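Recombination protein uvsY (Enterobacteria phage T4, PDB 4ZWS) promotes assembly of the phage recombinase UvsX on single-stranded DNA, helps it to displace bound gp32, and so supports viral DNA synthesis. Local coordinates at residues A[48-53]-A[98-103]; A[40-45]-A[105-110]; A[14-19]-A[118-123]. One frame throughout, in Å; residues are numbered along the deposited sequence.

Contact 1 of 3, residues A[48-53]-A[98-103]; sequences RIEAQK and TSLQYW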
loop_
_atom_site.group_PDB
_atom_site.type_symbol
_atom_site.label_atom_id
_atom_site.label_comp_id
_atom_site.label_asym_id
_atom_site.label_seq_id
_atom_site.Cartn_x
_atom_site.Cartn_y
_atom_site.Cartn_z
ATOM N N ARG A 48 9.862 -24.568 -12.681
ATOM C CA ARG A 48 10.083 -25.581 -13.702
ATOM C C ARG A 48 9.250 -25.292 -14.977
ATOM O O ARG A 48 9.736 -25.381 -16.107
ATOM C CB ARG A 48 9.754 -26.929 -13.083
ATOM C CG ARG A 48 10.221 -28.153 -13.767
ATOM C CD ARG A 48 9.698 -29.317 -12.946
ATOM N NE ARG A 48 10.286 -29.290 -11.603
ATOM C CZ ARG A 48 9.662 -29.682 -10.487
ATOM N NH1 ARG A 48 8.405 -30.103 -10.531
ATOM N NH2 ARG A 48 10.285 -29.625 -9.313
ATOM N N ILE A 49 7.993 -24.909 -14.780
ATOM C CA ILE A 49 7.096 -24.593 -15.889
ATOM C C ILE A 49 7.570 -23.357 -16.666
ATOM O O ILE A 49 7.520 -23.343 -17.900
ATOM C CB ILE A 49 5.664 -24.400 -15.407
ATOM C CG1 ILE A 49 5.110 -25.721 -14.871
ATOM C CG2 ILE A 49 4.772 -23.882 -16.527
ATOM C CD1 ILE A 49 3.707 -25.561 -14.304
ATOM N N GLU A 50 8.037 -22.326 -15.957
ATOM C CA GLU A 50 8.538 -21.121 -16.623
ATOM C C GLU A 50 9.700 -21.449 -17.537
ATOM O O GLU A 50 9.852 -20.835 -18.594
ATOM C CB GLU A 50 8.987 -20.062 -15.611
ATOM C CG GLU A 50 7.923 -19.034 -15.292
ATOM C CD GLU A 50 8.303 -18.119 -14.139
ATOM O OE1 GLU A 50 9.323 -18.391 -13.456
ATOM O OE2 GLU A 50 7.570 -17.132 -13.909
ATOM N N ALA A 51 10.490 -22.447 -17.157
ATOM C CA ALA A 51 11.595 -22.889 -17.992
ATOM C C ALA A 51 11.026 -23.516 -19.268
ATOM O O ALA A 51 11.541 -23.283 -20.368
ATOM C CB ALA A 51 12.474 -23.870 -17.250
ATOM N N GLN A 52 9.978 -24.320 -19.117
ATOM C CA GLN A 52 9.337 -24.946 -20.262
ATOM C C GLN A 52 8.743 -23.903 -21.189
ATOM O O GLN A 52 8.728 -24.064 -22.411
ATOM C CB GLN A 52 8.237 -25.898 -19.829
ATOM C CG GLN A 52 8.713 -27.262 -19.476
ATOM C CD GLN A 52 7.566 -28.160 -19.115
ATOM O OE1 GLN A 52 6.432 -27.923 -19.539
ATOM N NE2 GLN A 52 7.843 -29.202 -18.334
ATOM N N LYS A 53 8.228 -22.843 -20.589
ATOM C CA LYS A 53 7.658 -21.742 -21.339
ATOM C C LYS A 53 8.731 -21.024 -22.134
ATOM O O LYS A 53 8.472 -20.586 -23.253
ATOM C CB LYS A 53 6.954 -20.751 -20.418
ATOM C CG LYS A 53 6.234 -19.681 -21.165
ATOM C CD LYS A 53 5.533 -18.745 -20.228
ATOM C CE LYS A 53 4.911 -17.580 -20.963
ATOM N NZ LYS A 53 4.302 -16.662 -19.984
ATOM N N THR A 98 -0.842 -21.577 -19.630
ATOM C CA THR A 98 -2.071 -21.740 -18.886
ATOM C C THR A 98 -1.732 -22.541 -17.645
ATOM O O THR A 98 -2.101 -22.165 -16.534
ATOM C CB THR A 98 -3.169 -22.420 -19.714
ATOM O OG1 THR A 98 -3.497 -21.597 -20.837
ATOM C CG2 THR A 98 -4.407 -22.623 -18.876
ATOM N N SER A 99 -1.018 -23.641 -17.852
ATOM C CA SER A 99 -0.516 -24.456 -16.757
ATOM C C SER A 99 0.162 -23.548 -15.740
ATOM O O SER A 99 -0.180 -23.602 -14.556
ATOM C CB SER A 99 0.413 -25.554 -17.267
ATOM O OG SER A 99 1.466 -24.968 -17.980
ATOM N N LEU A 100 1.122 -22.734 -16.184
ATOM C CA LEU A 100 1.757 -21.784 -15.268
ATOM C C LEU A 100 0.800 -20.925 -14.442
ATOM O O LEU A 100 0.931 -20.852 -13.213
ATOM C CB LEU A 100 2.673 -20.843 -16.040
ATOM C CG LEU A 100 3.623 -20.020 -15.171
ATOM C CD1 LEU A 100 4.593 -20.836 -14.344
ATOM C CD2 LEU A 100 4.357 -19.064 -16.058
ATOM N N GLN A 101 -0.202 -20.348 -15.103
ATOM C CA GLN A 101 -1.182 -19.501 -14.439
ATOM C C GLN A 101 -2.022 -20.336 -13.474
ATOM O O GLN A 101 -2.332 -19.893 -12.368
ATOM C CB GLN A 101 -2.078 -18.848 -15.465
ATOM C CG GLN A 101 -1.376 -17.939 -16.458
ATOM C CD GLN A 101 -1.236 -16.535 -15.999
ATOM O OE1 GLN A 101 -0.305 -16.192 -15.265
ATOM N NE2 GLN A 101 -2.154 -15.683 -16.453
ATOM N N TYR A 102 -2.348 -21.562 -13.898
ATOM C CA TYR A 102 -3.153 -22.490 -13.107
ATOM C C TYR A 102 -2.457 -22.839 -11.809
ATOM O O TYR A 102 -3.073 -22.835 -10.740
ATOM C CB TYR A 102 -3.399 -23.774 -13.888
ATOM C CG TYR A 102 -4.339 -24.748 -13.220
ATOM C CD1 TYR A 102 -3.844 -25.863 -12.549
ATOM C CD2 TYR A 102 -5.721 -24.545 -13.221
ATOM C CE1 TYR A 102 -4.697 -26.767 -11.917
ATOM C CE2 TYR A 102 -6.586 -25.446 -12.601
ATOM C CZ TYR A 102 -6.064 -26.554 -11.948
ATOM O OH TYR A 102 -6.904 -27.457 -11.327
ATOM N N TRP A 103 -1.170 -23.146 -11.914
ATOM C CA TRP A 103 -0.327 -23.391 -10.756
ATOM C C TRP A 103 -0.223 -22.150 -9.885
ATOM O O TRP A 103 -0.196 -22.250 -8.658
ATOM C CB TRP A 103 1.011 -23.912 -11.240
ATOM C CG TRP A 103 0.928 -25.376 -11.544
ATOM C CD1 TRP A 103 0.722 -25.950 -12.759
ATOM C CD2 TRP A 103 1.280 -26.448 -10.661
ATOM N NE1 TRP A 103 0.786 -27.318 -12.661
ATOM C CE2 TRP A 103 1.150 -27.649 -11.387
ATOM C CE3 TRP A 103 1.647 -26.513 -9.317
ATOM C CZ2 TRP A 103 1.376 -28.898 -10.814
ATOM C CZ3 TRP A 103 1.872 -27.756 -8.750
ATOM C CH2 TRP A 103 1.738 -28.931 -9.502
#

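Contact 2 of 3, residues A[40-45]-A[105-110]; sequences SSIKKE and ILLDFC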
loop_
_atom_site.group_PDB
_atom_site.type_symbol
_atom_site.label_atom_id
_atom_site.label_comp_id
_atom_site.label_asym_id
_atom_site.label_seq_id
_atom_site.Cartn_x
_atom_site.Cartn_y
_atom_site.Cartn_z
ATOM N N SER A 40 5.274 -24.705 -0.989
ATOM C CA SER A 40 6.683 -24.794 -1.314
ATOM C C SER A 40 6.870 -25.602 -2.604
ATOM O O SER A 40 7.675 -25.241 -3.467
ATOM C CB SER A 40 7.430 -25.419 -0.149
ATOM O OG SER A 40 8.813 -25.306 -0.326
ATOM N N SER A 41 6.152 -26.721 -2.710
ATOM C CA SER A 41 6.213 -27.568 -3.901
ATOM C C SER A 41 5.715 -26.870 -5.152
ATOM O O SER A 41 6.299 -27.004 -6.222
ATOM C CB SER A 41 5.369 -28.826 -3.711
ATOM O OG SER A 41 6.025 -29.738 -2.867
ATOM N N ILE A 42 4.639 -26.112 -4.998
ATOM C CA ILE A 42 4.049 -25.388 -6.102
ATOM C C ILE A 42 5.044 -24.354 -6.630
ATOM O O ILE A 42 5.196 -24.227 -7.839
ATOM C CB ILE A 42 2.708 -24.762 -5.679
ATOM C CG1 ILE A 42 1.707 -25.886 -5.394
ATOM C CG2 ILE A 42 2.181 -23.807 -6.739
ATOM C CD1 ILE A 42 0.417 -25.431 -4.717
ATOM N N LYS A 43 5.744 -23.640 -5.747
ATOM C CA LYS A 43 6.764 -22.720 -6.231
ATOM C C LYS A 43 7.820 -23.448 -7.068
ATOM O O LYS A 43 8.249 -22.949 -8.112
ATOM C CB LYS A 43 7.458 -21.963 -5.089
ATOM C CG LYS A 43 6.710 -20.762 -4.541
ATOM C CD LYS A 43 7.504 -20.043 -3.435
ATOM C CE LYS A 43 7.813 -20.945 -2.252
ATOM N NZ LYS A 43 8.814 -20.342 -1.317
ATOM N N LYS A 44 8.226 -24.632 -6.626
ATOM C CA LYS A 44 9.222 -25.398 -7.373
ATOM C C LYS A 44 8.690 -25.788 -8.746
ATOM O O LYS A 44 9.384 -25.663 -9.747
ATOM C CB LYS A 44 9.650 -26.652 -6.612
ATOM C CG LYS A 44 10.559 -26.378 -5.428
ATOM C CD LYS A 44 11.289 -27.646 -4.968
ATOM C CE LYS A 44 11.331 -27.774 -3.437
ATOM N NZ LYS A 44 10.022 -28.215 -2.844
ATOM N N GLU A 45 7.441 -26.231 -8.785
ATOM C CA GLU A 45 6.817 -26.622 -10.033
ATOM C C GLU A 45 6.690 -25.454 -11.026
ATOM O O GLU A 45 6.980 -25.605 -12.212
ATOM C CB GLU A 45 5.435 -27.222 -9.759
ATOM C CG GLU A 45 4.723 -27.693 -11.017
ATOM C CD GLU A 45 5.446 -28.839 -11.720
ATOM O OE1 GLU A 45 6.323 -29.476 -11.096
ATOM O OE2 GLU A 45 5.161 -29.086 -12.912
ATOM N N ILE A 105 -2.569 -20.121 -9.481
ATOM C CA ILE A 105 -3.839 -20.152 -8.772
ATOM C C ILE A 105 -3.753 -21.094 -7.587
ATOM O O ILE A 105 -4.241 -20.773 -6.507
ATOM C CB ILE A 105 -5.002 -20.550 -9.697
ATOM C CG1 ILE A 105 -5.328 -19.383 -10.637
ATOM C CG2 ILE A 105 -6.247 -20.839 -8.888
ATOM C CD1 ILE A 105 -6.474 -19.650 -11.598
ATOM N N LEU A 106 -3.124 -22.248 -7.785
ATOM C CA LEU A 106 -2.954 -23.199 -6.696
ATOM C C LEU A 106 -2.110 -22.576 -5.597
ATOM O O LEU A 106 -2.424 -22.726 -4.416
ATOM C CB LEU A 106 -2.295 -24.493 -7.178
ATOM C CG LEU A 106 -3.006 -25.264 -8.289
ATOM C CD1 LEU A 106 -2.295 -26.558 -8.560
ATOM C CD2 LEU A 106 -4.468 -25.502 -7.928
ATOM N N LEU A 107 -1.075 -21.836 -5.990
ATOM C CA LEU A 107 -0.203 -21.180 -5.024
ATOM C C LEU A 107 -1.004 -20.209 -4.166
ATOM O O LEU A 107 -0.880 -20.208 -2.938
ATOM C CB LEU A 107 0.932 -20.434 -5.721
ATOM C CG LEU A 107 1.998 -19.843 -4.798
ATOM C CD1 LEU A 107 2.783 -20.952 -4.117
ATOM C CD2 LEU A 107 2.912 -18.943 -5.557
ATOM N N ASP A 108 -1.833 -19.391 -4.818
ATOM C CA ASP A 108 -2.651 -18.422 -4.094
ATOM C C ASP A 108 -3.652 -19.095 -3.175
ATOM O O ASP A 108 -3.862 -18.639 -2.049
ATOM C CB ASP A 108 -3.388 -17.486 -5.050
ATOM C CG ASP A 108 -2.442 -16.581 -5.813
ATOM O OD1 ASP A 108 -1.277 -16.446 -5.360
ATOM O OD2 ASP A 108 -2.871 -15.973 -6.825
ATOM N N PHE A 109 -4.227 -20.203 -3.625
ATOM C CA PHE A 109 -5.155 -20.933 -2.781
ATOM C C PHE A 109 -4.458 -21.393 -1.506
ATOM O O PHE A 109 -5.026 -21.295 -0.422
ATOM C CB PHE A 109 -5.757 -22.134 -3.502
ATOM C CG PHE A 109 -6.760 -22.870 -2.668
ATOM C CD1 PHE A 109 -6.377 -23.971 -1.911
ATOM C CD2 PHE A 109 -8.078 -22.430 -2.594
ATOM C CE1 PHE A 109 -7.299 -24.641 -1.110
ATOM C CE2 PHE A 109 -9.004 -23.096 -1.799
ATOM C CZ PHE A 109 -8.609 -24.206 -1.059
ATOM N N CYS A 110 -3.233 -21.883 -1.637
ATOM C CA CYS A 110 -2.477 -22.341 -0.480
ATOM C C CYS A 110 -2.114 -21.194 0.463
ATOM O O CYS A 110 -2.051 -21.401 1.681
ATOM C CB CYS A 110 -1.196 -23.051 -0.923
ATOM S SG CYS A 110 -1.484 -24.628 -1.719
#

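Contact 3 of 3, residues A[14-19]-A[118-123]; sequences VFIDST and KSRGFA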
loop_
_atom_site.group_PDB
_atom_site.type_symbol
_atom_site.label_atom_id
_atom_site.label_comp_id
_atom_site.label_asym_id
_atom_site.label_seq_id
_atom_site.Cartn_x
_atom_site.Cartn_y
_atom_site.Cartn_z
ATOM N N VAL A 14 -10.160 -27.930 7.989
ATOM C CA VAL A 14 -10.470 -26.818 8.886
ATOM C C VAL A 14 -11.597 -27.113 9.866
ATOM O O VAL A 14 -11.802 -26.356 10.813
ATOM C CB VAL A 14 -10.825 -25.533 8.098
ATOM C CG1 VAL A 14 -9.652 -25.117 7.231
ATOM C CG2 VAL A 14 -12.048 -25.734 7.239
ATOM N N PHE A 15 -12.308 -28.217 9.653
ATOM C CA PHE A 15 -13.373 -28.620 10.565
ATOM C C PHE A 15 -12.802 -28.739 11.974
ATOM O O PHE A 15 -11.680 -29.195 12.160
ATOM C CB PHE A 15 -14.005 -29.944 10.122
ATOM C CG PHE A 15 -15.116 -30.406 11.015
ATOM C CD1 PHE A 15 -16.379 -29.837 10.925
ATOM C CD2 PHE A 15 -14.901 -31.399 11.960
ATOM C CE1 PHE A 15 -17.418 -30.251 11.764
ATOM C CE2 PHE A 15 -15.934 -31.820 12.809
ATOM C CZ PHE A 15 -17.192 -31.245 12.706
ATOM N N ILE A 16 -13.557 -28.282 12.966
ATOM C CA ILE A 16 -13.089 -28.364 14.347
ATOM C C ILE A 16 -13.956 -29.293 15.186
ATOM O O ILE A 16 -15.162 -29.088 15.302
ATOM C CB ILE A 16 -13.080 -26.986 15.016
ATOM C CG1 ILE A 16 -12.224 -26.003 14.215
ATOM C CG2 ILE A 16 -12.603 -27.110 16.440
ATOM C CD1 ILE A 16 -12.271 -24.579 14.728
ATOM N N ASP A 17 -13.339 -30.336 15.733
ATOM C CA ASP A 17 -14.026 -31.252 16.633
ATOM C C ASP A 17 -13.928 -30.736 18.076
ATOM O O ASP A 17 -12.881 -30.852 18.712
ATOM C CB ASP A 17 -13.438 -32.653 16.523
ATOM C CG ASP A 17 -14.239 -33.688 17.288
ATOM O OD1 ASP A 17 -15.056 -33.300 18.155
ATOM O OD2 ASP A 17 -14.033 -34.897 17.032
ATOM N N SER A 18 -15.032 -30.205 18.593
ATOM C CA SER A 18 -15.097 -29.624 19.935
ATOM C C SER A 18 -14.763 -30.604 21.061
ATOM O O SER A 18 -14.293 -30.209 22.133
ATOM C CB SER A 18 -16.487 -29.056 20.164
ATOM O OG SER A 18 -16.817 -28.177 19.115
ATOM N N THR A 19 -15.030 -31.882 20.821
ATOM C CA THR A 19 -14.805 -32.911 21.824
ATOM C C THR A 19 -13.309 -33.221 22.033
ATOM O O THR A 19 -12.938 -33.831 23.034
ATOM C CB THR A 19 -15.555 -34.214 21.445
ATOM O OG1 THR A 19 -15.058 -34.727 20.203
ATOM C CG2 THR A 19 -17.035 -33.942 21.300
ATOM N N LYS A 118 -4.085 -20.573 10.198
ATOM C CA LYS A 118 -3.553 -19.694 11.225
ATOM C C LYS A 118 -4.711 -19.198 12.070
ATOM O O LYS A 118 -4.672 -19.239 13.301
ATOM C CB LYS A 118 -2.794 -18.542 10.576
ATOM C CG LYS A 118 -1.895 -17.724 11.474
ATOM C CD LYS A 118 -1.263 -16.622 10.636
ATOM C CE LYS A 118 -0.171 -15.877 11.373
ATOM N NZ LYS A 118 0.485 -14.869 10.485
ATOM N N SER A 119 -5.763 -18.783 11.378
ATOM C CA SER A 119 -6.991 -18.320 12.001
ATOM C C SER A 119 -7.661 -19.434 12.811
ATOM O O SER A 119 -8.192 -19.206 13.898
ATOM C CB SER A 119 -7.934 -17.792 10.920
ATOM O OG SER A 119 -9.220 -17.528 11.444
ATOM N N ARG A 120 -7.601 -20.647 12.285
ATOM C CA ARG A 120 -8.178 -21.805 12.945
ATOM C C ARG A 120 -7.554 -22.034 14.328
ATOM O O ARG A 120 -8.255 -22.369 15.282
ATOM C CB ARG A 120 -7.998 -23.045 12.066
ATOM C CG ARG A 120 -8.630 -24.318 12.613
ATOM C CD ARG A 120 -8.443 -25.455 11.635
ATOM N NE ARG A 120 -9.062 -26.683 12.102
ATOM C CZ ARG A 120 -8.446 -27.576 12.866
ATOM N NH1 ARG A 120 -7.192 -27.372 13.252
ATOM N NH2 ARG A 120 -9.085 -28.670 13.253
ATOM N N GLY A 121 -6.242 -21.840 14.434
ATOM C CA GLY A 121 -5.573 -21.970 15.711
ATOM C C GLY A 121 -6.144 -21.020 16.749
ATOM O O GLY A 121 -6.356 -21.395 17.900
ATOM N N PHE A 122 -6.408 -19.787 16.344
ATOM C CA PHE A 122 -6.984 -18.815 17.256
ATOM C C PHE A 122 -8.429 -19.141 17.609
ATOM O O PHE A 122 -8.831 -18.967 18.762
ATOM C CB PHE A 122 -6.865 -17.410 16.697
ATOM C CG PHE A 122 -5.452 -16.920 16.648
ATOM C CD1 PHE A 122 -4.848 -16.408 17.794
ATOM C CD2 PHE A 122 -4.735 -16.934 15.460
ATOM C CE1 PHE A 122 -3.543 -15.951 17.766
ATOM C CE2 PHE A 122 -3.435 -16.470 15.420
ATOM C CZ PHE A 122 -2.837 -15.979 16.576
ATOM N N ALA A 123 -9.215 -19.567 16.622
ATOM C CA ALA A 123 -10.590 -19.969 16.898
ATOM C C ALA A 123 -10.612 -21.046 17.986
ATOM O O ALA A 123 -11.406 -20.984 18.925
ATOM C CB ALA A 123 -11.260 -20.475 15.648
#

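Contact 1 of 3, residues A[48-53]-A[98-103]
Helices 21-64 and 91-135 pass each other here almost antiparallel, their local axes 9.5 Å apart and their directions 161° from each other. This is one station along the long helical hairpin of a subunit of the heptameric alpha barrel. Ile49 carries the contact, and it is worth following outward. Its CB already faces the partner helix, with Leu100 CD1 3.9 Å from Ile49 CB. At the branch, CG2 stands anti to the backbone N and leans on the root of the same leucine, Ile49 CG2 lying 3.7 Å from Leu100 CB; the two side chains slide past each other in opposite directions. The other branch starts beside the backbone N and runs extended, which carries Ile49 CD1 over the indole of Trp103, 3.4 Å from Trp103 CD1. There the methyl makes a CH-pi contact with the five-membered ring, only 30° off its normal, and the isoleucine crosses the indole at about a right angle. Leu100 is gripped from a second direction, since Glu50 CG comes to 3.6 Å from Leu100 CD2, and the aliphatic shaft of Lys53 passes the same methyl more loosely. Lys53 NZ reaches on across the interface to a salt bridge with Asp97, just before 98-103 on the partner helix, whereas Ser99 OG bonds back to Val96 O of its own helix. Thr98 and Gln101 turn to Leu47 of a second subunit. No hydrogen bond joins the two segments; apolar packing and the methyl-on-indole contact join them, and the Lys53-Asp97 salt bridge adds an ionic link between the same helices.

Contact 2 of 3, residues A[40-45]-A[105-110]
Ile42 has CG1 beside its backbone N (chi1 -66°) and an extended chain beyond, while Leu107 has CG anti to its backbone N (chi1 -173°); together these torsions aim both ends into the seam between the helices. The seam belongs to the antiparallel helical hairpin of helices 21-64 and 91-135, whose local axes lie 9.3 Å apart at 161°, near the middle of the chain. Ile42 straddles it with two branches. CG2 settles against the base of Leu107, with Ile42 CG2 3.7 Å from Leu107 CB, and the two side chains cross obliquely. The longer branch goes the other way and ends in a single methyl that touches two residues one helical turn apart: Ile42 CD1 meets Leu106 CB at 3.8 Å, at about a right angle to that leucine, and also reaches the sulfur of Cys110. Leu106 touches Met1 and, at the start of helix 3-14, Leu3, so the N terminus packs against this side. Asp108, which takes no part in the seam, forms a salt bridge through OD2 with Lys43 of a second subunit, which links the hairpin to that neighbour in the heptamer. The Lys43 of this chain lends only its aliphatic root to the seam, Lys43 CG lying 4.0 Å from Leu107 CD1, before bending at chi3 and leading off toward Met130 of a third subunit. The closest approach of the two segments is a methyl against sulfur, Ile42 CD1 to Cys110 SG at 3.6 Å.

Contact 3 of 3, residues A[14-19]-A[118-123]
An arginine from helix 91-135 holds the loop that joins helix 3-14 to helix 21-64, and the far end of that loop is an Asx turn. The tight part is Arg120. Its chain runs extended from CG to NE and then turns the guanidinium through chi4 -89°, so that two neighbouring backbone carbonyls lie at its edge, close to its plane. Arg120 NE donates to Val14 O at 3.0 Å, coming in well above the plane of that carbonyl, with a moderately bent N-H...O angle of 152°. Arg120 NH2 gives the straighter bond, 2.9 Å to Phe15 O at 170°. The remaining donors find partners on helix 21-64: NH2 also forms a salt bridge with Glu24, and NH1 bonds to Asn28. With all three nitrogens engaged, the buried charge is probably well compensated and the rotation of the group fixed. Glu24 additionally accepts from the backbone N of Asp17, so one carboxylate steadies both arginine and loop. Ile16 meets the arginine tip to tip, Ile16 CG1 3.9 Å from Arg120 NE, and Ile16 CD1 reaches Ala123 CB more distantly, at 4.3 Å. Ala26 and Val29 of a second subunit pack against Ile16 and Arg120 respectively.

The outer side is looser. Phe15, exposed, points its CB away from the helix and contributes to the grip through its carbonyl, and beyond Ile16 the loop departs from the helix segment. Its turn is secured locally: Asp17 OD1 accepts from both Thr19 N, at 3.0 Å, and Thr19 OG1.

Overall arrangement
From the N terminus, helix 3-14 runs into the loop whose residues 14-19 wait for a partner near the far end of the chain. Helix 21-64 then supplies 40-45 and, further on, 48-53. After helix 83-89 the chain returns along helix 91-135, where 98-103 closes the innermost loop (contact 1), 105-110 the next (contact 2) and 118-123 the outermost (contact 3). All three are nested; none cross. Contacts 1 and 2 adjoin on the same helix pair, Trp103 packing on Ile42 and Glu45, whereas contact 3 lies about 24 Å from contact 2 between centres and ties in the loop between helix 3-14 and helix 21-64. Each also touches the second subunit.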